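Local structure of periplasmic His/Glu/Gln/Arg/opine family-binding protein (Silicibacter pomeroyi, 3I6V) at residues 28-33 / 214-219; 32-37 / 206-211; 84-89 / 194-199; 90-95 / 152-157. The protein binds lysine between its two lobes and probably hands amino acids to an ABC transporter as its periplasmic solute receptor. All coordinates share one frame; numbering follows the deposited sequence.

Interaction 1: residues 28-33 / 214-219; sequences DGFERE and KWFGED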
loop_
_atom_site.group_PDB
_atom_site.type_symbol
_atom_site.label_atom_id
_atom_site.label_comp_id
_atom_site.label_asym_id
_atom_site.label_seq_id
_atom_site.Cartn_x
_atom_site.Cartn_y
_atom_site.Cartn_z
ATOM N N ASP A 28 11.386 -3.202 6.616
ATOM C CA ASP A 28 10.878 -2.739 7.875
ATOM C C ASP A 28 9.469 -2.202 7.621
ATOM O O ASP A 28 9.020 -2.143 6.484
ATOM C CB ASP A 28 11.794 -1.585 8.366
ATOM C CG ASP A 28 11.798 -1.422 9.882
ATOM O OD1 ASP A 28 10.763 -1.719 10.542
ATOM O OD2 ASP A 28 12.846 -0.931 10.420
ATOM N N GLY A 29 8.770 -1.808 8.672
ATOM C CA GLY A 29 7.430 -1.261 8.507
ATOM C C GLY A 29 6.351 -2.166 9.073
ATOM O O GLY A 29 6.618 -3.236 9.597
ATOM N N PHE A 30 5.114 -1.704 8.976
ATOM C CA PHE A 30 3.946 -2.469 9.418
ATOM C C PHE A 30 3.951 -3.899 8.878
ATOM O O PHE A 30 3.745 -4.871 9.616
ATOM C CB PHE A 30 2.659 -1.743 8.984
ATOM C CG PHE A 30 1.413 -2.538 9.243
ATOM C CD1 PHE A 30 0.923 -2.679 10.544
ATOM C CD2 PHE A 30 0.736 -3.150 8.188
ATOM C CE1 PHE A 30 -0.238 -3.412 10.796
ATOM C CE2 PHE A 30 -0.432 -3.899 8.417
ATOM C CZ PHE A 30 -0.920 -4.037 9.711
ATOM N N GLU A 31 4.203 -4.000 7.588
ATOM C CA GLU A 31 4.148 -5.252 6.877
ATOM C C GLU A 31 5.290 -6.192 7.175
ATOM O O GLU A 31 5.132 -7.403 7.026
ATOM C CB GLU A 31 4.002 -4.995 5.363
ATOM C CG GLU A 31 2.599 -4.418 5.107
ATOM C CD GLU A 31 2.374 -3.922 3.692
ATOM O OE1 GLU A 31 3.337 -3.428 3.055
ATOM O OE2 GLU A 31 1.208 -4.026 3.225
ATOM N N ARG A 32 6.440 -5.658 7.597
ATOM C CA ARG A 32 7.524 -6.523 8.072
ATOM C C ARG A 32 7.044 -7.221 9.329
ATOM O O ARG A 32 7.175 -8.431 9.456
ATOM C CB ARG A 32 8.803 -5.721 8.444
ATOM C CG ARG A 32 9.880 -6.587 9.145
ATOM C CD ARG A 32 10.354 -7.626 8.129
ATOM N NE ARG A 32 11.253 -8.679 8.623
ATOM C CZ ARG A 32 12.568 -8.705 8.400
ATOM N NH1 ARG A 32 13.160 -7.695 7.753
ATOM N NH2 ARG A 32 13.300 -9.735 8.837
ATOM N N GLU A 33 6.545 -6.441 10.278
ATOM C CA GLU A 33 6.084 -7.016 11.534
ATOM C C GLU A 33 4.907 -7.971 11.303
ATOM O O GLU A 33 4.830 -9.069 11.892
ATOM C CB GLU A 33 5.656 -5.916 12.490
ATOM C CG GLU A 33 5.486 -6.436 13.902
ATOM C CD GLU A 33 4.960 -5.404 14.876
ATOM O OE1 GLU A 33 5.145 -4.185 14.660
ATOM O OE2 GLU A 33 4.359 -5.828 15.876
ATOM N N LYS A 214 -0.546 0.685 16.491
ATOM C CA LYS A 214 0.900 0.937 16.667
ATOM C C LYS A 214 1.477 1.715 15.455
ATOM O O LYS A 214 2.130 2.772 15.619
ATOM C CB LYS A 214 1.653 -0.385 16.897
ATOM C CG LYS A 214 3.155 -0.215 17.084
ATOM C CD LYS A 214 3.861 -1.581 17.113
ATOM C CE LYS A 214 5.391 -1.409 17.067
ATOM N NZ LYS A 214 6.055 -2.744 17.025
ATOM N N TRP A 215 1.211 1.217 14.241
ATOM C CA TRP A 215 1.801 1.818 13.041
ATOM C C TRP A 215 1.009 2.970 12.401
ATOM O O TRP A 215 1.601 3.851 11.806
ATOM C CB TRP A 215 2.106 0.739 12.006
ATOM C CG TRP A 215 3.232 -0.151 12.400
ATOM C CD1 TRP A 215 3.150 -1.324 13.100
ATOM C CD2 TRP A 215 4.618 0.053 12.121
ATOM N NE1 TRP A 215 4.398 -1.870 13.258
ATOM C CE2 TRP A 215 5.321 -1.039 12.678
ATOM C CE3 TRP A 215 5.342 1.058 11.449
ATOM C CZ2 TRP A 215 6.717 -1.161 12.581
ATOM C CZ3 TRP A 215 6.724 0.944 11.367
ATOM C CH2 TRP A 215 7.397 -0.158 11.930
ATOM N N PHE A 216 -0.320 2.955 12.519
ATOM C CA PHE A 216 -1.168 3.923 11.820
ATOM C C PHE A 216 -1.847 4.941 12.745
ATOM O O PHE A 216 -2.468 5.894 12.266
ATOM C CB PHE A 216 -2.199 3.208 10.906
ATOM C CG PHE A 216 -1.561 2.421 9.797
ATOM C CD1 PHE A 216 -1.381 1.050 9.929
ATOM C CD2 PHE A 216 -1.105 3.058 8.642
ATOM C CE1 PHE A 216 -0.757 0.286 8.916
ATOM C CE2 PHE A 216 -0.462 2.322 7.619
ATOM C CZ PHE A 216 -0.281 0.934 7.755
ATOM N N GLY A 217 -1.711 4.752 14.060
ATOM C CA GLY A 217 -2.221 5.734 15.029
ATOM C C GLY A 217 -3.455 5.258 15.770
ATOM O O GLY A 217 -4.182 4.384 15.281
ATOM N N GLU A 218 -3.721 5.859 16.930
ATOM C CA GLU A 218 -4.862 5.470 17.779
ATOM C C GLU A 218 -6.229 5.574 17.088
ATOM O O GLU A 218 -7.169 4.856 17.438
ATOM C CB GLU A 218 -4.875 6.277 19.095
ATOM C CG GLU A 218 -3.797 5.844 20.095
ATOM C CD GLU A 218 -3.781 4.333 20.324
ATOM O OE1 GLU A 218 -4.839 3.768 20.699
ATOM O OE2 GLU A 218 -2.710 3.708 20.123
ATOM N N ASP A 219 -6.328 6.464 16.109
ATOM C CA ASP A 219 -7.585 6.679 15.405
ATOM C C ASP A 219 -7.756 5.864 14.124
ATOM O O ASP A 219 -8.785 5.992 13.450
ATOM C CB ASP A 219 -7.791 8.171 15.121
ATOM C CG ASP A 219 -8.248 8.939 16.361
ATOM O OD1 ASP A 219 -9.037 8.370 17.177
ATOM O OD2 ASP A 219 -7.815 10.110 16.525
#

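Interaction 2: residues 32-37 / 206-211; sequences RELGDE and GTLNTM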
loop_
_atom_site.group_PDB
_atom_site.type_symbol
_atom_site.label_atom_id
_atom_site.label_comp_id
_atom_site.label_asym_id
_atom_site.label_seq_id
_atom_site.Cartn_x
_atom_site.Cartn_y
_atom_site.Cartn_z
ATOM N N ARG A 32 6.440 -5.658 7.597
ATOM C CA ARG A 32 7.524 -6.523 8.072
ATOM C C ARG A 32 7.044 -7.221 9.329
ATOM O O ARG A 32 7.175 -8.431 9.456
ATOM C CB ARG A 32 8.803 -5.721 8.444
ATOM C CG ARG A 32 9.880 -6.587 9.145
ATOM C CD ARG A 32 10.354 -7.626 8.129
ATOM N NE ARG A 32 11.253 -8.679 8.623
ATOM C CZ ARG A 32 12.568 -8.705 8.400
ATOM N NH1 ARG A 32 13.160 -7.695 7.753
ATOM N NH2 ARG A 32 13.300 -9.735 8.837
ATOM N N GLU A 33 6.545 -6.441 10.278
ATOM C CA GLU A 33 6.084 -7.016 11.534
ATOM C C GLU A 33 4.907 -7.971 11.303
ATOM O O GLU A 33 4.830 -9.069 11.892
ATOM C CB GLU A 33 5.656 -5.916 12.490
ATOM C CG GLU A 33 5.486 -6.436 13.902
ATOM C CD GLU A 33 4.960 -5.404 14.876
ATOM O OE1 GLU A 33 5.145 -4.185 14.660
ATOM O OE2 GLU A 33 4.359 -5.828 15.876
ATOM N N LEU A 34 3.979 -7.545 10.456
ATOM C CA LEU A 34 2.813 -8.386 10.183
ATOM C C LEU A 34 3.229 -9.677 9.499
ATOM O O LEU A 34 2.891 -10.763 9.957
ATOM C CB LEU A 34 1.779 -7.629 9.337
ATOM C CG LEU A 34 0.579 -8.486 8.892
ATOM C CD1 LEU A 34 -0.286 -8.893 10.116
ATOM C CD2 LEU A 34 -0.223 -7.699 7.901
ATOM N N GLY A 35 3.988 -9.560 8.416
ATOM C CA GLY A 35 4.412 -10.705 7.644
ATOM C C GLY A 35 5.160 -11.741 8.484
ATOM O O GLY A 35 4.905 -12.961 8.363
ATOM N N ASP A 36 6.093 -11.264 9.323
ATOM C CA ASP A 36 6.823 -12.167 10.223
ATOM C C ASP A 36 5.882 -12.871 11.178
ATOM O O ASP A 36 6.032 -14.078 11.421
ATOM C CB ASP A 36 7.889 -11.416 11.049
ATOM C CG ASP A 36 9.072 -10.950 10.208
ATOM O OD1 ASP A 36 9.298 -11.472 9.073
ATOM O OD2 ASP A 36 9.810 -10.082 10.718
ATOM N N GLU A 37 4.930 -12.139 11.746
ATOM C CA GLU A 37 4.004 -12.762 12.700
ATOM C C GLU A 37 3.040 -13.750 11.996
ATOM O O GLU A 37 2.694 -14.811 12.542
ATOM C CB GLU A 37 3.228 -11.715 13.483
ATOM C CG GLU A 37 2.193 -12.297 14.462
ATOM C CD GLU A 37 2.838 -13.113 15.605
ATOM O OE1 GLU A 37 4.064 -13.029 15.813
ATOM O OE2 GLU A 37 2.111 -13.852 16.291
ATOM N N GLY A 206 -7.236 -9.950 18.645
ATOM C CA GLY A 206 -6.973 -8.521 18.808
ATOM C C GLY A 206 -5.558 -8.048 18.493
ATOM O O GLY A 206 -5.281 -6.849 18.561
ATOM N N THR A 207 -4.656 -8.962 18.147
ATOM C CA THR A 207 -3.279 -8.567 17.855
ATOM C C THR A 207 -3.122 -7.750 16.570
ATOM O O THR A 207 -2.182 -6.939 16.454
ATOM C CB THR A 207 -2.292 -9.756 17.833
ATOM O OG1 THR A 207 -2.791 -10.783 16.965
ATOM C CG2 THR A 207 -2.079 -10.319 19.268
ATOM N N LEU A 208 -4.020 -7.958 15.605
ATOM C CA LEU A 208 -3.953 -7.203 14.347
ATOM C C LEU A 208 -4.362 -5.766 14.590
ATOM O O LEU A 208 -3.676 -4.850 14.145
ATOM C CB LEU A 208 -4.803 -7.847 13.233
ATOM C CG LEU A 208 -4.776 -7.141 11.868
ATOM C CD1 LEU A 208 -3.342 -6.894 11.360
ATOM C CD2 LEU A 208 -5.590 -7.974 10.830
ATOM N N ASN A 209 -5.453 -5.559 15.327
ATOM C CA ASN A 209 -5.862 -4.197 15.715
ATOM C C ASN A 209 -4.760 -3.418 16.423
ATOM O O ASN A 209 -4.560 -2.243 16.134
ATOM C CB ASN A 209 -7.105 -4.207 16.601
ATOM C CG ASN A 209 -8.364 -4.511 15.830
ATOM O OD1 ASN A 209 -8.366 -4.531 14.588
ATOM N ND2 ASN A 209 -9.459 -4.734 16.559
ATOM N N THR A 210 -4.054 -4.082 17.339
ATOM C CA THR A 210 -2.950 -3.465 18.095
ATOM C C THR A 210 -1.835 -3.080 17.143
ATOM O O THR A 210 -1.338 -1.970 17.225
ATOM C CB THR A 210 -2.394 -4.409 19.183
ATOM O OG1 THR A 210 -3.466 -4.834 20.020
ATOM C CG2 THR A 210 -1.299 -3.701 20.061
ATOM N N MET A 211 -1.447 -3.993 16.246
ATOM C CA MET A 211 -0.417 -3.701 15.233
ATOM C C MET A 211 -0.843 -2.529 14.355
ATOM O O MET A 211 -0.048 -1.642 14.092
ATOM C CB MET A 211 -0.062 -4.964 14.429
ATOM C CG MET A 211 1.222 -4.884 13.601
ATOM S SD MET A 211 1.715 -6.416 12.828
ATOM C CE MET A 211 1.857 -7.536 14.224
#

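Interaction 3: residues 84-89 / 194-199; sequences FTQNYI and KFDAAI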
loop_
_atom_site.group_PDB
_atom_site.type_symbol
_atom_site.label_atom_id
_atom_site.label_comp_id
_atom_site.label_asym_id
_atom_site.label_seq_id
_atom_site.Cartn_x
_atom_site.Cartn_y
_atom_site.Cartn_z
ATOM N N PHE A 84 -6.126 -12.986 -3.867
ATOM C CA PHE A 84 -5.864 -12.243 -2.614
ATOM C C PHE A 84 -6.323 -13.031 -1.380
ATOM O O PHE A 84 -7.302 -13.785 -1.458
ATOM C CB PHE A 84 -6.610 -10.912 -2.626
ATOM C CG PHE A 84 -6.027 -9.884 -3.562
ATOM C CD1 PHE A 84 -6.572 -9.704 -4.829
ATOM C CD2 PHE A 84 -4.963 -9.062 -3.147
ATOM C CE1 PHE A 84 -6.059 -8.742 -5.710
ATOM C CE2 PHE A 84 -4.438 -8.076 -4.005
ATOM C CZ PHE A 84 -4.981 -7.914 -5.286
ATOM N N THR A 85 -5.626 -12.857 -0.255
ATOM C CA THR A 85 -6.177 -13.200 1.066
ATOM C C THR A 85 -7.307 -12.234 1.363
ATOM O O THR A 85 -7.522 -11.286 0.612
ATOM C CB THR A 85 -5.097 -13.042 2.204
ATOM O OG1 THR A 85 -4.684 -11.663 2.308
ATOM C CG2 THR A 85 -3.898 -13.914 1.950
ATOM N N GLN A 86 -8.001 -12.435 2.483
ATOM C CA GLN A 86 -8.850 -11.411 3.048
ATOM C C GLN A 86 -8.008 -10.154 3.339
ATOM O O GLN A 86 -6.775 -10.236 3.417
ATOM C CB GLN A 86 -9.438 -11.923 4.379
ATOM C CG GLN A 86 -8.339 -12.165 5.443
ATOM C CD GLN A 86 -8.910 -12.845 6.668
ATOM O OE1 GLN A 86 -9.712 -12.266 7.409
ATOM N NE2 GLN A 86 -8.528 -14.079 6.861
ATOM N N ASN A 87 -8.661 -9.010 3.533
ATOM C CA ASN A 87 -7.895 -7.818 3.863
ATOM C C ASN A 87 -7.205 -7.930 5.269
ATOM O O ASN A 87 -7.639 -8.708 6.137
ATOM C CB ASN A 87 -8.676 -6.505 3.646
ATOM C CG ASN A 87 -9.963 -6.363 4.511
ATOM O OD1 ASN A 87 -10.052 -6.799 5.674
ATOM N ND2 ASN A 87 -10.942 -5.685 3.938
ATOM N N TYR A 88 -6.088 -7.221 5.434
ATOM C CA TYR A 88 -5.447 -7.169 6.736
ATOM C C TYR A 88 -5.370 -5.738 7.271
ATOM O O TYR A 88 -4.976 -5.519 8.422
ATOM C CB TYR A 88 -4.121 -7.898 6.746
ATOM C CG TYR A 88 -3.126 -7.391 5.730
ATOM C CD1 TYR A 88 -2.877 -8.104 4.548
ATOM C CD2 TYR A 88 -2.433 -6.195 5.950
ATOM C CE1 TYR A 88 -1.943 -7.633 3.590
ATOM C CE2 TYR A 88 -1.507 -5.711 5.012
ATOM C CZ TYR A 88 -1.256 -6.434 3.859
ATOM O OH TYR A 88 -0.366 -5.939 2.937
ATOM N N ILE A 89 -5.767 -4.781 6.441
ATOM C CA ILE A 89 -6.159 -3.462 6.904
ATOM C C ILE A 89 -7.529 -3.188 6.267
ATOM O O ILE A 89 -7.732 -3.524 5.099
ATOM C CB ILE A 89 -5.152 -2.361 6.483
ATOM C CG1 ILE A 89 -3.700 -2.780 6.802
ATOM C CG2 ILE A 89 -5.514 -0.961 7.139
ATOM C CD1 ILE A 89 -2.652 -1.753 6.310
ATOM N N LYS A 194 -3.220 -20.928 4.308
ATOM C CA LYS A 194 -2.385 -20.763 5.530
ATOM C C LYS A 194 -2.318 -19.310 5.984
ATOM O O LYS A 194 -2.515 -18.986 7.173
ATOM C CB LYS A 194 -0.967 -21.316 5.313
ATOM C CG LYS A 194 -0.894 -22.833 5.384
ATOM C CD LYS A 194 0.404 -23.360 4.751
ATOM C CE LYS A 194 0.440 -24.886 4.855
ATOM N NZ LYS A 194 1.798 -25.381 4.597
ATOM N N PHE A 195 -2.110 -18.407 5.026
ATOM C CA PHE A 195 -2.107 -17.010 5.370
ATOM C C PHE A 195 -3.454 -16.537 5.818
ATOM O O PHE A 195 -3.527 -15.739 6.745
ATOM C CB PHE A 195 -1.530 -16.141 4.260
ATOM C CG PHE A 195 -0.047 -16.180 4.223
ATOM C CD1 PHE A 195 0.611 -16.822 3.195
ATOM C CD2 PHE A 195 0.694 -15.613 5.274
ATOM C CE1 PHE A 195 2.028 -16.879 3.173
ATOM C CE2 PHE A 195 2.077 -15.656 5.264
ATOM C CZ PHE A 195 2.747 -16.282 4.209
ATOM N N ASP A 196 -4.517 -17.010 5.159
ATOM C CA ASP A 196 -5.858 -16.609 5.573
ATOM C C ASP A 196 -6.174 -17.045 7.014
ATOM O O ASP A 196 -6.746 -16.275 7.794
ATOM C CB ASP A 196 -6.926 -17.113 4.581
ATOM C CG ASP A 196 -7.331 -16.034 3.553
ATOM O OD1 ASP A 196 -7.596 -16.399 2.385
ATOM O OD2 ASP A 196 -7.389 -14.834 3.916
ATOM N N ALA A 197 -5.824 -18.291 7.327
ATOM C CA ALA A 197 -6.038 -18.820 8.667
ATOM C C ALA A 197 -5.209 -18.013 9.682
ATOM O O ALA A 197 -5.700 -17.691 10.746
ATOM C CB ALA A 197 -5.693 -20.319 8.724
ATOM N N ALA A 198 -3.977 -17.635 9.338
ATOM C CA ALA A 198 -3.185 -16.775 10.248
ATOM C C ALA A 198 -3.776 -15.375 10.449
ATOM O O ALA A 198 -3.855 -14.862 11.587
ATOM C CB ALA A 198 -1.706 -16.718 9.790
ATOM N N ILE A 199 -4.233 -14.748 9.364
ATOM C CA ILE A 199 -4.869 -13.445 9.475
ATOM C C ILE A 199 -6.131 -13.502 10.364
ATOM O O ILE A 199 -6.333 -12.632 11.218
ATOM C CB ILE A 199 -5.214 -12.843 8.078
ATOM C CG1 ILE A 199 -3.927 -12.551 7.293
ATOM C CG2 ILE A 199 -6.049 -11.569 8.234
ATOM C CD1 ILE A 199 -4.136 -12.332 5.784
HETATM O O HOH W 1 -8.498 -15.757 0.111
#

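Interaction 4: residues 90-95 / 152-157; sequences PPTASS and DRDYLV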
loop_
_atom_site.group_PDB
_atom_site.type_symbol
_atom_site.label_atom_id
_atom_site.label_comp_id
_atom_site.label_asym_id
_atom_site.label_seq_id
_atom_site.Cartn_x
_atom_site.Cartn_y
_atom_site.Cartn_z
ATOM N N PRO A 90 -8.482 -2.608 7.046
ATOM C CA PRO A 90 -9.770 -2.226 6.489
ATOM C C PRO A 90 -9.604 -1.192 5.375
ATOM O O PRO A 90 -8.565 -0.494 5.335
ATOM C CB PRO A 90 -10.550 -1.630 7.705
ATOM C CG PRO A 90 -9.898 -2.341 8.915
ATOM C CD PRO A 90 -8.420 -2.400 8.511
ATOM N N PRO A 91 -10.607 -1.094 4.472
ATOM C CA PRO A 91 -10.516 -0.113 3.394
ATOM C C PRO A 91 -10.258 1.259 4.001
ATOM O O PRO A 91 -10.919 1.628 4.981
ATOM C CB PRO A 91 -11.910 -0.165 2.738
ATOM C CG PRO A 91 -12.479 -1.523 3.118
ATOM C CD PRO A 91 -11.890 -1.839 4.463
ATOM N N THR A 92 -9.260 1.981 3.499
ATOM C CA THR A 92 -9.071 3.386 3.952
ATOM C C THR A 92 -9.080 4.370 2.767
ATOM O O THR A 92 -8.916 3.971 1.617
ATOM C CB THR A 92 -7.827 3.570 4.862
ATOM O OG1 THR A 92 -6.670 3.059 4.198
ATOM C CG2 THR A 92 -8.003 2.821 6.226
ATOM N N ALA A 93 -9.269 5.652 3.050
ATOM C CA ALA A 93 -9.527 6.610 2.001
ATOM C C ALA A 93 -8.307 6.911 1.137
ATOM O O ALA A 93 -7.158 6.611 1.511
ATOM C CB ALA A 93 -10.099 7.901 2.599
ATOM N N SER A 94 -8.577 7.501 -0.016
ATOM C CA SER A 94 -7.570 8.181 -0.816
ATOM C C SER A 94 -7.846 9.683 -0.720
ATOM O O SER A 94 -9.010 10.096 -0.499
ATOM C CB SER A 94 -7.649 7.715 -2.252
ATOM O OG SER A 94 -7.264 6.355 -2.353
ATOM N N SER A 95 -6.805 10.499 -0.880
ATOM C CA SER A 95 -6.904 11.949 -0.655
ATOM C C SER A 95 -6.000 12.705 -1.591
ATOM O O SER A 95 -5.045 12.140 -2.143
ATOM C CB SER A 95 -6.489 12.321 0.771
ATOM O OG SER A 95 -7.179 11.564 1.730
ATOM N N ASP A 152 -2.960 7.211 -1.227
ATOM C CA ASP A 152 -3.552 6.637 -0.040
ATOM C C ASP A 152 -3.403 7.608 1.121
ATOM O O ASP A 152 -2.294 8.184 1.329
ATOM C CB ASP A 152 -2.819 5.356 0.270
ATOM C CG ASP A 152 -3.344 4.673 1.464
ATOM O OD1 ASP A 152 -4.373 3.966 1.341
ATOM O OD2 ASP A 152 -2.679 4.803 2.524
ATOM N N ARG A 153 -4.498 7.800 1.863
ATOM C CA ARG A 153 -4.537 8.766 2.940
ATOM C C ARG A 153 -3.532 8.393 4.036
ATOM O O ARG A 153 -2.874 9.279 4.602
ATOM C CB ARG A 153 -5.938 8.905 3.554
ATOM C CG ARG A 153 -6.002 10.036 4.620
ATOM C CD ARG A 153 -7.422 10.306 5.184
ATOM N NE ARG A 153 -7.272 11.277 6.254
ATOM C CZ ARG A 153 -7.238 12.595 6.076
ATOM N NH1 ARG A 153 -7.409 13.138 4.870
ATOM N NH2 ARG A 153 -7.067 13.380 7.125
ATOM N N ASP A 154 -3.412 7.109 4.353
ATOM C CA ASP A 154 -2.484 6.743 5.400
ATOM C C ASP A 154 -1.013 6.925 5.032
ATOM O O ASP A 154 -0.170 7.113 5.928
ATOM C CB ASP A 154 -2.782 5.361 5.956
ATOM C CG ASP A 154 -4.088 5.346 6.754
ATOM O OD1 ASP A 154 -4.729 6.414 6.877
ATOM O OD2 ASP A 154 -4.471 4.279 7.233
ATOM N N TYR A 155 -0.718 6.892 3.730
ATOM C CA TYR A 155 0.612 7.206 3.253
ATOM C C TYR A 155 0.831 8.730 3.413
ATOM O O TYR A 155 1.909 9.193 3.875
ATOM C CB TYR A 155 0.772 6.777 1.788
ATOM C CG TYR A 155 2.050 7.283 1.135
ATOM C CD1 TYR A 155 3.312 6.807 1.531
ATOM C CD2 TYR A 155 1.993 8.239 0.126
ATOM C CE1 TYR A 155 4.494 7.283 0.910
ATOM C CE2 TYR A 155 3.133 8.710 -0.488
ATOM C CZ TYR A 155 4.377 8.256 -0.087
ATOM O OH TYR A 155 5.473 8.799 -0.714
ATOM N N LEU A 156 -0.183 9.502 3.041
ATOM C CA LEU A 156 -0.084 10.982 3.057
ATOM C C LEU A 156 -0.109 11.638 4.453
ATOM O O LEU A 156 0.543 12.662 4.633
ATOM C CB LEU A 156 -1.135 11.640 2.158
ATOM C CG LEU A 156 -1.020 11.342 0.662
ATOM C CD1 LEU A 156 -2.349 11.711 -0.063
ATOM C CD2 LEU A 156 0.199 12.009 -0.019
ATOM N N VAL A 157 -0.813 11.058 5.419
ATOM C CA VAL A 157 -0.935 11.688 6.747
ATOM C C VAL A 157 0.445 12.076 7.364
ATOM O O VAL A 157 0.650 13.254 7.660
ATOM C CB VAL A 157 -1.847 10.910 7.731
ATOM C CG1 VAL A 157 -1.634 11.396 9.213
ATOM C CG2 VAL A 157 -3.366 11.052 7.324
#

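Interaction 1: residues 28-33 / 214-219
Trp215 carries CG beside its backbone N and anti to its carbonyl carbon (chi1 -70°), whereas Phe30 has CG anti to its own backbone N (chi1 173°), and with these settings the two rings meet as an offset edge-to-face pair. The edge of Phe30 is turned to the indole face, with Phe30 CD1 3.7 Å from Trp215 CD1. That face also covers backbone: Phe30 CA stands 3.7 Å from the centroid of the Trp215 five-membered ring, nearly on its normal, and Gly29 CA lies 4.0 Å from the six-membered centroid, both CH-pi contacts. Gly29 is the N-cap of helix 30-42, and its positive phi suits glycine. Phe30, Trp215 and Phe216 form an aromatic cluster joining the start of this helix to the end of helix 207-216; Phe216 directs its edge at the Phe30 face, CE1 3.6 Å from Phe30 CG, and its ring also meets Tyr18. At the edge of the indole, Glu33 OE1 accepts a nearly straight bond from Trp215 NE1 (2.8 Å, 173°) in the indole plane. Lys214 NZ, 2.9 Å from Glu33 OE1, adds a salt bridge from the opposite face of the carboxylate, so one oxygen is gripped twice.

Interaction 2: residues 32-37 / 206-211
The short helical segments carrying Leu34 and Met211 run almost antiparallel, at 161° with axes 11.3 Å apart, and the CA atoms of these two residues are 7.6 Å from each other. So wide a separation is bridged by side chains, chiefly Met211. Its CG is anti to the backbone N, and the chain, extended as far as SD, lays the sulphur on the opposing helix backbone, 3.5 Å from Leu34 N; SD also touches Leu34 CB at 3.7 Å. The bend at chi3 (-57°) then turns CE toward Glu33. Glu33 reaches toward Met211 tip to tip; Met211 CE is 3.5 Å from Glu33 OE2, a van der Waals contact, while the other oxygen is taken up by Trp215 and Lys214. One turn further, Glu37 CB flanks the same methyl, 4.5 Å from Met211 CE, and the Glu37 carboxylate turns to Arg41 in a salt bridge. Leu34 and Leu208 cross obliquely and meet by their branches, CD1 to CD1, at 3.9 Å. Their contact continues the apolar layer, to which Met202 of helix 189-204 and Phe30 also contribute. Plain apolar packing between antiparallel helices, with the Glu33 carboxylate at its margin, is what this contact represents; it joins an early helix to the C-terminal helix within one lobe of the bilobal solute-binding fold.

Interaction 3: residues 84-89 / 194-199
Gln86 and Asp196 slide past each other in opposite directions, their amide and carboxylate planes 51° apart. Asp196 OD2 accepts from two donors of this one residue. Gln86 N gives a fairly straight bond to the syn lone pair of Asp196 OD2 (2.9 Å, 166°), and Gln86 NE2 reaches OD2 on the anti side from out of the carboxylate plane, at 3.2 Å. Gln86 CG, lodged between backbone N and carbonyl carbon (chi1 64°), passes 3.2 Å from the same oxygen. A water lies between Phe84 O and Asp196 OD1, its contact to OD1 being unusually short. Ile199 also slides past the Gln86 chain, with CG2 3.5 Å from Gln86 CD, whereas Thr85 crosses Ile199 at about a right angle, OG1 lying 3.6 Å from Ile199 CD1. That hydroxyl donates to Gln86 O at 2.8 Å and is further bonded to Met182 N. Thr85 CG2 lies 4.0 Å from Phe195 CB, extending the apolar contact by a turn. Helix 189-204 packs beside strand 83-89 where the chain turns corners; strand 180-184 pairs with that strand, and Leu38 of helix 30-42 touches Ile199. Lys203, further along helix 189-204, holds Gln86 OE1 and Asn87 O.

Interaction 4: residues 90-95 / 152-157
Arg153 lays its aliphatic stem past Ser95, whose OG is 3.5 Å from Arg153 CB and equally near CG. CG is anti to the backbone N (chi1 -175°) and the chain runs extended to NE; chi4 (85°) then sets the guanidinium, with Ser95 OG at its edge, near its plane. Asp173 ties both ends, pairing with Arg153 NH1 in a salt bridge and with Ser95 OG in a hydrogen bond; Phe169 adds a cation-pi contact to the arginine. Backbone geometry fixes the approach: Ser94 and Asp152 form an antiparallel non-hydrogen-bonded pair, CA to CA 4.4 Å, and Arg153 N donates to Ala93 O at 2.9 Å. Leu156 CD1 packs on Ser95 O at 3.4 Å. Asp152 is the N-cap of helix 153-162, its OD2 accepting from Tyr155 N (3.1 Å, 138°) and bonding Tyr18 OH. Its OD1 stands 3.8 Å from Thr92 OG1, and Asp154 OD2 is 3.9 Å from that hydroxyl. The Asp152 side chain is about 5 Å from the bound lysine. The helix N-terminus and the nearby cationic ligand would tend to favour ionised Asp152, and its negative charge is consistent with a cleft suited to a basic amino acid.

In the fold
Interactions 1 and 2 are neighbours, their centres about 8 Å apart, and share helices 30-42 and 207-216; Phe30 CE1 of one touches Met211 CG of the other at 3.5 Å. Interaction 3 lies, centre to centre, about 11 Å from interaction 2 and about 17 Å from interaction 1, with Leu34 and Phe30 both packing on Tyr88. Early and late parts of the chain thus build one lobe, as in type II periplasmic binding proteins. Interaction 4, formed between intervening segments, belongs to the other lobe's mixed sheet, its centre about 19 to 20 Å from interactions 2 and 3 but about 13 Å from interaction 1. Residues 84-95 run directly from lobe to lobe, while Phe216 packs against Asp154 between the lobes.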